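Local coordinates for protein putative angiotensinogen (Lampetra fluviatilis, PDB 5INW) that is a serpin that binds heparin, which promotes its inhibition of thrombin through a template mechanism, and is seen here with its reaction loop cleaved, at residues A[180-185]-A[384-389]; A[252-257]-A[281-286]. The protein carries 1 engineered substitution. One frame throughout, in Å; residues are numbered along the deposited sequence.

Interaction 1: A[180-185]-A[384-389]; sequences KGLWLY and GMQKLH
At one end of the large serpin sheet, the loop that leaves strand 168-179 meets the loop that feeds strand 389-401. Residues 180-185 and 384-388 are loop, His389 opens strand 389-401, and the alpha carbons of the two segments come nearest at Trp183 and Met385, 6.7 Å apart. Leu182 and Met385 contribute the largest shares of the 302 Å² buried between them. With CG anti to the backbone N (chi1 175°), Leu182 reaches its CD1 methyl to 4.1 Å from Met385 CB, and the two side chains run past each other in opposite directions. The same CD1 lies 4.1 Å from Gln386 CD, so one methyl serves both neighbours. Gln386 itself points its oxygen at Ser239, whose hydroxyl is hydrogen-bonded to OE1. In Met385, chi1 (-117°) and an extended chi2 carry SD to 3.7 Å from Trp183 N and 4.1 Å from Trp183 CD1, while the bend at chi3 only turns CE. This is a Met-aromatic contact: the sulfur is 4.9 Å from the centroid of the five-membered ring, 51° off its normal, hence oblique. Tyr185, the N-cap residue of helix 186-196, brings OH to 3.3 Å from Gly384 N, but the angle is too poor for a hydrogen bond. Thr383 ties the loops together instead, its OG1 being hydrogen-bonded to both Trp183 O and Met385 N. Between the two segments themselves the contact therefore rests on dispersion, with a polarisable sulfur and a leucine methyl as its main surfaces, while directional bonding comes from Thr383 and Ser239 just beyond.

Interaction 2: A[252-257]-A[281-286]; sequences WGNKFE and QRAKLS
Phe256 and Gln281 carry the close-packed part of this contact, in which the loop following strand 238-251 lies against the end of strand 273-283; by topology and sequence this probably corresponds to the breach region of serpins. The Gln281 carboxamide lies over one face of the Phe256 ring, the two planes only 18° apart. Its CG sits between the backbone N and the carbonyl carbon (chi1 70°) and the chain then runs extended, so that CG comes 3.6 Å from Phe256 CE2, with Gln281 CD equally close to that ring carbon. The phenyl ring is in turn set against Trp252, with Phe256 CE1 3.4 Å above the indole plane and offset toward its rim; Trp252 also stacks with Tyr302 and donates NE1 to Asn402 O. Further along, the pairing becomes sparser: Asn254 CB stands 4.0 Å from Ala283 CB, and Asn254 ND2 lies 3.6 Å from Leu285 CD2 as these two side chains pass in opposite directions. Leu285 is also packed on Leu300 and Pro301 of strand 295-301. The solvent side is looser still, for the Lys255 side chain leads away from the strand to form a salt bridge with Glu404. An alanine in place of Gln281 lacks the CG and carboxamide that lie over the Phe256 ring, and losing them would probably loosen the loop against the strand. Chemically, then, a neutral amide laid nearly flat on a buried aromatic ring makes the closely packed part, whereas the exposed Lys255 finds its charge partner in Glu404.

Interactions 1 and 2 sit on opposite sides of the chain's centre, with their centres 53 Å apart and their nearest atoms about 39 Å apart, so neither touches the other. Long strands of the main sheet span the gap. Strand 238-251 starts beside interaction 1, where Ser239 and Leu240 meet it, and ends just before Trp252 in interaction 2. Strand 389-401 runs from His389 to the turn whose Asn402, Glu403 and Glu404 bond to segment 252-257. Antiparallel strand 405-417, consistent with the inserted part of the cleaved reaction loop, returns to pair Met417 with His389. In sequence, both segments of interaction 2 fall between those of interaction 1.

Interaction 1: A[180-185]-A[384-389]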
# COMPACT_ATOMS: atom_id res chain seq x y z
N LYS A 180 -16.96 -0.54 -24.28
CA LYS A 180 -16.85 -1.32 -25.51
C LYS A 180 -16.92 -0.45 -26.75
O LYS A 180 -16.14 -0.64 -27.67
CB LYS A 180 -17.93 -2.40 -25.60
CG LYS A 180 -17.62 -3.47 -26.64
CD LYS A 180 -18.70 -4.54 -26.67
CE LYS A 180 -19.85 -4.06 -27.53
NZ LYS A 180 -20.92 -5.06 -27.69
N GLY A 181 -17.80 0.51 -26.77
CA GLY A 181 -17.80 1.43 -27.91
C GLY A 181 -16.64 2.44 -28.04
O GLY A 181 -16.48 3.05 -29.07
N LEU A 182 -15.85 2.61 -27.00
CA LEU A 182 -15.10 3.84 -26.79
C LEU A 182 -13.72 3.76 -27.40
O LEU A 182 -12.88 2.97 -26.94
CB LEU A 182 -15.00 4.12 -25.28
CG LEU A 182 -14.15 5.30 -24.89
CD1 LEU A 182 -14.83 6.58 -25.34
CD2 LEU A 182 -13.88 5.32 -23.39
N TRP A 183 -13.47 4.66 -28.35
CA TRP A 183 -12.20 4.78 -29.07
C TRP A 183 -11.15 5.38 -28.12
O TRP A 183 -11.38 6.38 -27.46
CB TRP A 183 -12.31 5.66 -30.36
CG TRP A 183 -13.14 4.98 -31.53
CD1 TRP A 183 -14.27 4.20 -31.39
CD2 TRP A 183 -12.82 4.92 -32.96
NE1 TRP A 183 -14.67 3.69 -32.60
CE2 TRP A 183 -13.81 4.10 -33.58
CE3 TRP A 183 -11.80 5.48 -33.76
CZ2 TRP A 183 -13.82 3.85 -34.98
CZ3 TRP A 183 -11.81 5.22 -35.16
CH2 TRP A 183 -12.82 4.41 -35.74
N LEU A 184 -9.98 4.74 -28.08
CA LEU A 184 -8.86 5.16 -27.28
C LEU A 184 -7.70 5.56 -28.19
O LEU A 184 -7.47 4.95 -29.26
CB LEU A 184 -8.44 4.02 -26.37
CG LEU A 184 -9.55 3.46 -25.47
CD1 LEU A 184 -8.97 2.36 -24.62
CD2 LEU A 184 -10.18 4.47 -24.51
N TYR A 185 -6.98 6.59 -27.78
CA TYR A 185 -5.78 6.95 -28.49
C TYR A 185 -4.74 5.89 -28.28
O TYR A 185 -4.62 5.33 -27.18
CB TYR A 185 -5.24 8.27 -27.99
CG TYR A 185 -6.10 9.46 -28.34
CD1 TYR A 185 -6.36 9.81 -29.68
CD2 TYR A 185 -6.59 10.27 -27.35
CE1 TYR A 185 -7.12 10.91 -30.00
CE2 TYR A 185 -7.33 11.37 -27.65
CZ TYR A 185 -7.61 11.71 -28.96
OH TYR A 185 -8.33 12.88 -29.15
N GLY A 384 -10.67 11.49 -27.25
CA GLY A 384 -11.36 12.72 -27.54
C GLY A 384 -12.84 12.50 -27.69
O GLY A 384 -13.57 13.46 -27.71
N MET A 385 -13.29 11.25 -27.82
CA MET A 385 -14.72 10.92 -28.08
C MET A 385 -15.63 11.37 -26.94
O MET A 385 -16.82 11.51 -27.16
CB MET A 385 -14.93 9.40 -28.25
CG MET A 385 -15.43 8.86 -29.58
SD MET A 385 -16.08 7.19 -29.18
CE MET A 385 -17.83 7.47 -28.80
N GLN A 386 -15.07 11.51 -25.73
CA GLN A 386 -15.79 11.89 -24.52
C GLN A 386 -14.92 12.70 -23.56
O GLN A 386 -13.69 12.56 -23.55
CB GLN A 386 -16.23 10.64 -23.76
CG GLN A 386 -17.38 9.80 -24.31
CD GLN A 386 -17.77 8.65 -23.37
OE1 GLN A 386 -17.24 8.50 -22.31
NE2 GLN A 386 -18.77 7.89 -23.75
N LYS A 387 -15.56 13.52 -22.73
CA LYS A 387 -14.91 14.26 -21.66
C LYS A 387 -15.00 13.45 -20.37
O LYS A 387 -16.11 13.27 -19.81
CB LYS A 387 -15.53 15.65 -21.45
CG LYS A 387 -14.91 16.46 -20.30
CD LYS A 387 -15.26 17.96 -20.30
CE LYS A 387 -14.06 18.84 -20.65
NZ LYS A 387 -14.50 20.14 -21.26
N LEU A 388 -13.82 12.96 -19.92
CA LEU A 388 -13.75 11.99 -18.84
C LEU A 388 -13.19 12.63 -17.56
O LEU A 388 -12.37 13.56 -17.63
CB LEU A 388 -12.91 10.78 -19.26
CG LEU A 388 -13.32 10.00 -20.54
CD1 LEU A 388 -12.40 8.84 -20.77
CD2 LEU A 388 -14.77 9.51 -20.45
N HIS A 389 -13.69 12.13 -16.42
CA HIS A 389 -13.18 12.51 -15.13
C HIS A 389 -13.13 11.26 -14.27
O HIS A 389 -13.83 10.28 -14.56
CB HIS A 389 -14.07 13.61 -14.47
CG HIS A 389 -15.49 13.18 -14.19
ND1 HIS A 389 -15.94 12.91 -12.92
CD2 HIS A 389 -16.54 12.99 -15.02
CE1 HIS A 389 -17.22 12.56 -12.97
NE2 HIS A 389 -17.60 12.58 -14.23

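Interaction 2: A[252-257]-A[281-286]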
# COMPACT_ATOMS: atom_id res chain seq x y z
N TRP A 252 9.07 -15.25 7.71
CA TRP A 252 10.05 -14.62 8.62
C TRP A 252 11.41 -15.31 8.42
O TRP A 252 11.51 -16.51 8.09
CB TRP A 252 9.67 -14.79 10.08
CG TRP A 252 8.42 -14.20 10.47
CD1 TRP A 252 7.34 -14.85 10.96
CD2 TRP A 252 8.08 -12.81 10.43
NE1 TRP A 252 6.32 -13.96 11.22
CE2 TRP A 252 6.76 -12.69 10.93
CE3 TRP A 252 8.75 -11.66 10.04
CZ2 TRP A 252 6.11 -11.47 11.03
CZ3 TRP A 252 8.12 -10.47 10.16
CH2 TRP A 252 6.79 -10.37 10.62
N GLY A 253 12.46 -14.53 8.57
CA GLY A 253 13.78 -15.11 8.63
C GLY A 253 13.93 -15.94 9.88
O GLY A 253 14.66 -16.91 9.87
N ASN A 254 13.27 -15.52 10.95
CA ASN A 254 13.23 -16.24 12.20
C ASN A 254 11.78 -16.54 12.45
O ASN A 254 11.03 -15.71 12.93
CB ASN A 254 13.75 -15.37 13.30
CG ASN A 254 14.97 -14.62 12.88
OD1 ASN A 254 16.06 -15.19 12.91
ND2 ASN A 254 14.81 -13.35 12.47
N LYS A 255 11.37 -17.75 12.10
CA LYS A 255 9.99 -18.15 12.30
C LYS A 255 9.68 -18.38 13.78
O LYS A 255 10.52 -18.86 14.51
CB LYS A 255 9.70 -19.40 11.48
CG LYS A 255 9.76 -19.19 9.97
CD LYS A 255 8.99 -20.29 9.27
CE LYS A 255 9.40 -20.41 7.83
NZ LYS A 255 8.68 -21.57 7.24
N PHE A 256 8.47 -18.02 14.20
CA PHE A 256 8.03 -18.16 15.58
C PHE A 256 7.60 -19.58 15.80
O PHE A 256 7.13 -20.22 14.88
CB PHE A 256 6.80 -17.32 15.88
CG PHE A 256 7.03 -15.85 15.83
CD1 PHE A 256 6.88 -15.14 14.61
CD2 PHE A 256 7.33 -15.13 16.98
CE1 PHE A 256 7.07 -13.75 14.56
CE2 PHE A 256 7.52 -13.75 16.93
CZ PHE A 256 7.40 -13.06 15.72
N GLU A 257 7.72 -20.04 17.03
CA GLU A 257 7.22 -21.35 17.41
C GLU A 257 5.73 -21.21 17.83
O GLU A 257 5.40 -20.36 18.67
CB GLU A 257 8.14 -21.98 18.50
CG GLU A 257 7.83 -23.42 18.89
CD GLU A 257 7.90 -24.45 17.75
OE1 GLU A 257 8.59 -24.20 16.71
OE2 GLU A 257 7.26 -25.54 17.91
N GLN A 281 9.32 -15.33 20.76
CA GLN A 281 10.59 -15.84 20.25
C GLN A 281 11.79 -15.10 20.85
O GLN A 281 11.75 -13.91 21.26
CB GLN A 281 10.71 -15.85 18.69
CG GLN A 281 10.84 -14.48 18.03
CD GLN A 281 11.02 -14.53 16.52
OE1 GLN A 281 10.87 -15.57 15.88
NE2 GLN A 281 11.32 -13.40 15.94
N ARG A 282 12.87 -15.86 20.93
CA ARG A 282 14.15 -15.33 21.31
C ARG A 282 14.97 -15.42 20.04
O ARG A 282 15.43 -16.51 19.68
CB ARG A 282 14.76 -16.13 22.48
CG ARG A 282 15.60 -15.26 23.39
CD ARG A 282 16.56 -16.00 24.31
NE ARG A 282 17.73 -16.51 23.59
CZ ARG A 282 18.83 -17.00 24.16
NH1 ARG A 282 18.96 -17.07 25.48
NH2 ARG A 282 19.83 -17.43 23.38
N ALA A 283 15.15 -14.29 19.35
CA ALA A 283 16.07 -14.24 18.20
C ALA A 283 16.94 -12.98 18.16
O ALA A 283 16.71 -12.04 18.93
CB ALA A 283 15.30 -14.42 16.91
N LYS A 284 17.92 -12.99 17.25
CA LYS A 284 18.84 -11.87 17.02
C LYS A 284 18.23 -10.81 16.08
O LYS A 284 18.36 -10.90 14.86
CB LYS A 284 20.16 -12.40 16.44
CG LYS A 284 20.80 -13.47 17.29
CD LYS A 284 22.15 -13.91 16.75
CE LYS A 284 22.67 -15.01 17.64
NZ LYS A 284 24.05 -15.40 17.26
N LEU A 285 17.62 -9.78 16.65
CA LEU A 285 16.91 -8.78 15.89
C LEU A 285 17.51 -7.44 16.15
O LEU A 285 17.90 -7.15 17.26
CB LEU A 285 15.46 -8.76 16.34
CG LEU A 285 14.79 -10.13 16.16
CD1 LEU A 285 13.45 -10.19 16.88
CD2 LEU A 285 14.63 -10.46 14.68
N SER A 286 17.56 -6.60 15.12
CA SER A 286 17.97 -5.21 15.30
C SER A 286 16.85 -4.44 15.95
O SER A 286 15.72 -4.52 15.50
CB SER A 286 18.31 -4.56 13.97
OG SER A 286 19.49 -5.15 13.48